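Flavodoxin, WrbA-like protein (Agrobacterium tumefaciens, PDB 3D7N) probably binds FMN and acts in electron transfer as a WrbA-like flavoprotein with NAD(P)H:quinone dehydrogenase activity. Local coordinates at residues G42-E46 with D47-A51; Q72-K75 with F76-S80; E164-V167 with G168-E171. All blocks are in the same frame, centred on the assembly; numbering follows the deposited sequence.

Interaction 1 (G42-E46 with D47-A51)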
# COMPACT_ATOMS: atom_id res chain seq x y z
N GLY A 42 0.24 17.06 -18.01
CA GLY A 42 1.26 16.64 -17.03
C GLY A 42 2.53 17.47 -17.05
O GLY A 42 3.62 16.98 -16.77
N ASN A 43 2.39 18.73 -17.41
CA ASN A 43 3.52 19.62 -17.55
C ASN A 43 3.42 20.75 -16.52
O ASN A 43 2.33 21.21 -16.19
CB ASN A 43 3.55 20.21 -18.95
CG ASN A 43 3.96 19.20 -20.01
OD1 ASN A 43 3.46 19.26 -21.15
ND2 ASN A 43 4.90 18.33 -19.69
N LEU A 44 4.57 21.12 -15.97
CA LEU A 44 4.67 22.21 -15.04
C LEU A 44 5.61 23.25 -15.69
O LEU A 44 6.59 22.91 -16.34
CB LEU A 44 5.21 21.71 -13.70
CG LEU A 44 5.23 22.70 -12.54
CD1 LEU A 44 3.81 23.15 -12.21
CD2 LEU A 44 5.91 22.08 -11.32
N SER A 45 5.30 24.52 -15.53
CA SER A 45 6.15 25.55 -16.09
C SER A 45 7.50 25.59 -15.36
O SER A 45 7.68 25.03 -14.28
CB SER A 45 5.47 26.91 -15.99
OG SER A 45 5.27 27.25 -14.63
N GLU A 46 8.42 26.32 -15.94
CA GLU A 46 9.76 26.38 -15.41
C GLU A 46 9.72 27.25 -14.15
O GLU A 46 10.54 27.10 -13.25
CB GLU A 46 10.69 26.94 -16.46
CG GLU A 46 10.55 26.25 -17.87
CD GLU A 46 9.16 26.46 -18.57
OE1 GLU A 46 8.33 27.31 -18.13
OE2 GLU A 46 8.90 25.74 -19.58
N ASP A 47 8.73 28.13 -14.10
CA ASP A 47 8.40 28.88 -12.90
C ASP A 47 7.96 27.94 -11.77
O ASP A 47 8.37 28.11 -10.64
CB ASP A 47 7.28 29.86 -13.23
CG ASP A 47 7.60 30.71 -14.48
OD1 ASP A 47 7.63 30.13 -15.61
OD2 ASP A 47 7.84 31.93 -14.32
N GLY A 48 7.11 26.96 -12.08
CA GLY A 48 6.75 25.96 -11.08
C GLY A 48 7.96 25.23 -10.51
O GLY A 48 8.11 25.17 -9.29
N TRP A 49 8.81 24.70 -11.38
CA TRP A 49 9.97 23.89 -10.98
C TRP A 49 10.98 24.71 -10.15
O TRP A 49 11.51 24.23 -9.14
CB TRP A 49 10.70 23.31 -12.20
CG TRP A 49 9.93 22.24 -12.93
CD1 TRP A 49 9.36 22.34 -14.17
CD2 TRP A 49 9.62 20.93 -12.46
NE1 TRP A 49 8.73 21.16 -14.51
CE2 TRP A 49 8.88 20.28 -13.48
CE3 TRP A 49 9.94 20.23 -11.31
CZ2 TRP A 49 8.44 18.99 -13.36
CZ3 TRP A 49 9.50 18.92 -11.20
CH2 TRP A 49 8.76 18.32 -12.22
N ALA A 50 11.23 25.93 -10.58
CA ALA A 50 12.07 26.84 -9.80
C ALA A 50 11.46 27.10 -8.40
O ALA A 50 12.18 27.07 -7.41
CB ALA A 50 12.29 28.17 -10.55
N ALA A 51 10.16 27.36 -8.34
CA ALA A 51 9.46 27.55 -7.09
C ALA A 51 9.62 26.33 -6.20
O ALA A 51 9.91 26.47 -5.03
CB ALA A 51 7.99 27.83 -7.33

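Interaction 2 (Q72-K75 with F76-S80)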
# COMPACT_ATOMS: atom_id res chain seq x y z
N GLN A 72 -1.50 12.66 -15.02
CA GLN A 72 -0.88 13.95 -15.12
C GLN A 72 -0.02 14.21 -13.89
O GLN A 72 1.09 14.67 -14.02
CB GLN A 72 -1.93 15.06 -15.27
CG GLN A 72 -2.62 15.12 -16.64
CD GLN A 72 -3.98 14.40 -16.65
OE1 GLN A 72 -4.24 13.50 -15.84
NE2 GLN A 72 -4.81 14.76 -17.58
N PHE A 73 -0.52 13.93 -12.69
CA PHE A 73 0.34 14.01 -11.50
C PHE A 73 1.57 13.10 -11.56
O PHE A 73 2.66 13.54 -11.24
CB PHE A 73 -0.38 13.78 -10.18
CG PHE A 73 0.49 14.07 -8.99
CD1 PHE A 73 0.61 15.34 -8.51
CD2 PHE A 73 1.26 13.09 -8.43
CE1 PHE A 73 1.41 15.60 -7.47
CE2 PHE A 73 2.08 13.37 -7.38
CZ PHE A 73 2.15 14.61 -6.91
N LYS A 74 1.41 11.86 -11.99
CA LYS A 74 2.52 10.89 -12.02
C LYS A 74 3.56 11.31 -13.07
O LYS A 74 4.75 11.27 -12.83
CB LYS A 74 1.97 9.47 -12.26
CG LYS A 74 2.98 8.36 -12.20
CD LYS A 74 3.72 8.33 -10.85
CE LYS A 74 4.56 7.09 -10.66
NZ LYS A 74 5.51 6.85 -11.81
N LYS A 75 3.12 11.82 -14.22
CA LYS A 75 4.04 12.43 -15.20
C LYS A 75 4.90 13.55 -14.61
O LYS A 75 6.07 13.72 -14.95
CB LYS A 75 3.27 12.99 -16.40
CG LYS A 75 4.19 13.55 -17.50
CD LYS A 75 3.45 13.67 -18.82
CE LYS A 75 4.38 13.96 -19.99
NZ LYS A 75 4.46 15.40 -20.28
N PHE A 76 4.30 14.35 -13.76
CA PHE A 76 5.05 15.36 -13.04
C PHE A 76 6.00 14.72 -12.03
O PHE A 76 7.16 15.18 -11.89
CB PHE A 76 4.13 16.35 -12.33
CG PHE A 76 4.72 16.92 -11.10
CD1 PHE A 76 5.58 18.02 -11.18
CD2 PHE A 76 4.44 16.36 -9.85
CE1 PHE A 76 6.17 18.56 -10.02
CE2 PHE A 76 5.01 16.90 -8.69
CZ PHE A 76 5.90 17.97 -8.77
N ALA A 77 5.53 13.68 -11.31
CA ALA A 77 6.35 13.00 -10.33
C ALA A 77 7.57 12.37 -11.02
O ALA A 77 8.74 12.47 -10.53
CB ALA A 77 5.51 11.90 -9.60
N ASP A 78 7.30 11.71 -12.17
CA ASP A 78 8.35 11.08 -12.94
C ASP A 78 9.37 12.15 -13.37
O ASP A 78 10.57 11.91 -13.31
CB ASP A 78 7.77 10.29 -14.13
CG ASP A 78 7.03 9.03 -13.70
OD1 ASP A 78 7.04 8.70 -12.48
OD2 ASP A 78 6.43 8.33 -14.56
N ALA A 79 8.90 13.33 -13.75
CA ALA A 79 9.78 14.43 -14.19
C ALA A 79 10.56 15.03 -13.02
O ALA A 79 11.57 15.65 -13.22
CB ALA A 79 8.97 15.52 -14.91
N SER A 80 10.11 14.83 -11.79
CA SER A 80 10.91 15.24 -10.64
C SER A 80 12.10 14.30 -10.42
O SER A 80 12.85 14.48 -9.47
CB SER A 80 10.05 15.37 -9.37
OG SER A 80 9.75 14.10 -8.77

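Interaction 3 (E164-V167 with G168-E171)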
# COMPACT_ATOMS: atom_id res chain seq x y z
N GLU A 164 -16.73 22.77 -6.53
CA GLU A 164 -17.50 22.57 -5.28
C GLU A 164 -17.13 21.31 -4.45
O GLU A 164 -16.60 20.32 -5.00
CB GLU A 164 -18.99 22.53 -5.58
CG GLU A 164 -19.57 23.87 -5.91
CD GLU A 164 -21.04 23.90 -5.59
OE1 GLU A 164 -21.36 23.57 -4.40
OE2 GLU A 164 -21.87 24.22 -6.52
N MSE A 165 -17.46 21.37 -3.16
CA MSE A 165 -16.96 20.49 -2.13
C MSE A 165 -17.44 21.06 -0.82
O MSE A 165 -17.59 22.24 -0.72
CB MSE A 165 -15.45 20.57 -2.18
CG MSE A 165 -14.73 19.64 -1.29
SE MSE A 165 -12.92 19.79 -1.78
CE MSE A 165 -13.20 20.31 -3.59
N SER A 166 -17.64 20.24 0.20
CA SER A 166 -18.09 20.75 1.48
C SER A 166 -17.11 21.65 2.22
O SER A 166 -15.93 21.52 2.09
CB SER A 166 -18.49 19.59 2.37
OG SER A 166 -17.54 19.41 3.38
N VAL A 167 -17.63 22.56 3.02
CA VAL A 167 -16.82 23.51 3.80
C VAL A 167 -16.01 22.77 4.87
O VAL A 167 -14.85 23.08 5.12
CB VAL A 167 -17.71 24.63 4.45
CG1 VAL A 167 -16.86 25.57 5.26
CG2 VAL A 167 -18.51 25.37 3.40
N GLY A 168 -16.63 21.77 5.48
CA GLY A 168 -15.93 20.84 6.34
C GLY A 168 -14.63 20.34 5.75
O GLY A 168 -13.60 20.44 6.40
N ASP A 169 -14.65 19.84 4.51
CA ASP A 169 -13.41 19.39 3.84
C ASP A 169 -12.43 20.49 3.52
O ASP A 169 -11.21 20.29 3.67
CB ASP A 169 -13.71 18.61 2.55
CG ASP A 169 -14.47 17.31 2.82
OD1 ASP A 169 -14.40 16.83 3.99
OD2 ASP A 169 -15.19 16.82 1.90
N LEU A 170 -12.95 21.63 3.05
CA LEU A 170 -12.13 22.81 2.75
C LEU A 170 -11.47 23.32 4.04
O LEU A 170 -10.31 23.69 4.04
CB LEU A 170 -12.95 23.91 2.06
CG LEU A 170 -13.57 23.55 0.71
CD1 LEU A 170 -14.51 24.59 0.24
CD2 LEU A 170 -12.48 23.34 -0.29
N GLU A 171 -12.20 23.28 5.15
CA GLU A 171 -11.66 23.74 6.42
C GLU A 171 -10.52 22.84 6.96
O GLU A 171 -9.43 23.33 7.32
CB GLU A 171 -12.79 23.91 7.43
CG GLU A 171 -12.38 24.35 8.85
CD GLU A 171 -11.63 25.68 8.93
OE1 GLU A 171 -11.50 26.36 7.89
OE2 GLU A 171 -11.20 26.06 10.05

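Interaction 1 (G42-E46 with D47-A51)
L44 and W49 carry the apolar part of this turn. L44 CD2 stands over one face of the indole, 4.1 Å from the centroid of the W49 five-membered ring and only 12° off its normal, a CH-pi contact made almost straight down on the ring. Nearer the backbone, L44 CB lies 3.9 Å from W49 CE2. CG of L44 lies anti to the backbone N (chi1 -173°), which carries the isobutyl group under the indole and over the first helical turn, where CG also rests 3.9 Å from G48 CA.

Backbone hydrogen bonds start the helix. W49 N donates to S45 O over 3.1 Å, lying in the carbonyl plane, and A50 N donates to E46 O at 3.0 Å from a position tilted out of that plane. S45 is the N-cap residue, its OG 3.2 Å from G48 N.

Charge gathers on the outer side, where the carboxylates of E46 and D47 bring OE1 and OD1 to 3.8 Å with their planes nearly perpendicular. Their closeness to a helix N-terminus would probably ease the repulsion.

Beyond the turn, L44 reaches V12 and H36 of the sheet, and W49 meets the ring of F76 on helix 71-79. The arrangement is a hydrophobic staple, L44 to W49, bracketing the N-cap S45 of helix 46-54 in an alpha/beta fold of flavodoxin type.

Interaction 2 (Q72-K75 with F76-S80)
The rings of F73 and F76, one turn apart on helix 71-79, meet obliquely, with their planes at 59° and centroids 5.4 Å apart. F76 presents its CD2 side to one face of F73, offset toward the rim, and CD2 comes 3.9 Å from F73 CE1. At the edge of the F76 ring, in its plane, lies the carbonyl oxygen of F73, which also accepts the N-H of A77. A77 CB lies obliquely to the F73 ring, 4.3 Å from F73 CE2.

This side of helix 71-79 packs into the core of the flavodoxin-like alpha/beta fold: F73 rests on L114 and L117 of helix 104-120 and on T62 of strand 57-65, while F76 reaches F60 and W49.

On another side of the helix, covered by the second subunit, K74 and D78 form an i to i+4 salt bridge. K74 leaves with CG anti to the backbone N (chi1 -174°) and bends at chi2 and chi4, bringing NZ round to a very short 2.5 Å from D78 OD1. The same ammonium donates to the carbonyls of Y65 and P69 of the second subunit, and D78 OD2 accepts W71 N there, making the pair part of the subunit interface. Beneath the bridge, D78 N gives K74 O a 2.7 Å bond that is nearly linear at 167°. S80 OG turns back to A77 O, in the carbonyl plane and on a lone pair, at 2.6 Å.

Interaction 3 (E164-V167 with G168-E171)
A serine N-cap and a hydrophobic staple together open the long C-terminal helix 167-186. S166 supplies the cap, while the staple joins M165, the residue before it, to L170, five positions on in the first turn. The hydroxyl oxygen of S166 accepts the N-H of D169 at 3.1 Å between OG and N, with the N-H pointing almost straight at it (167°), thereby satisfying an amide of the first turn that has no preceding helical carbonyl to use. The main chain of S166 takes part as well: its carbonyl oxygen receives L170 N over 3.1 Å, in the carbonyl plane. One residue further on, V167 O accepts E171 N in a shorter bond of 2.7 Å. S166 thus holds the first turn through both side chain and backbone. The carboxylate of D169 stays near the cap, with OD2 3.8 Å from S166 OG.

The apolar contact is made by M165, a selenomethionine. Its chain runs out with CG anti to the backbone N (chi1 -174°), extended through chi2 and then bent at chi3, crossing the side chain of D169 at about a right angle and that of L170 obliquely. CG passes 4.1 Å from D169 CB. Both M165 and L170 then lean on helix 19-31, M165 touching H19, R22 and M23 and L170 touching R22, so this helix start is packed against a neighbouring helix of the fold. E171 directs its carboxylate away from the cap, and OE2 forms a salt bridge with R174 one turn further along the same helix. The staple itself closes where the selenium of M165 lies 3.9 Å from CD2 of L170.

Overall arrangement
Interactions 1 and 2 are neighbours in the fold, their centres 11 Å apart, and they join directly: W49 CH2 lies 3.4 Å from F76 CD1, so the indole that L44 covers on one face also meets the ring paired with F73. G42 adds contacts with Q72 and K75. Interaction 3 lies on the opposite side of the chain's centre, its own centre about 27 Å from those of both others; its nearest atoms remain about 15 Å from interaction 2 and 19 Å from interaction 1. Interactions 1 and 3 are helix starts, whereas interaction 2 lies within a helix and reaches the second subunit.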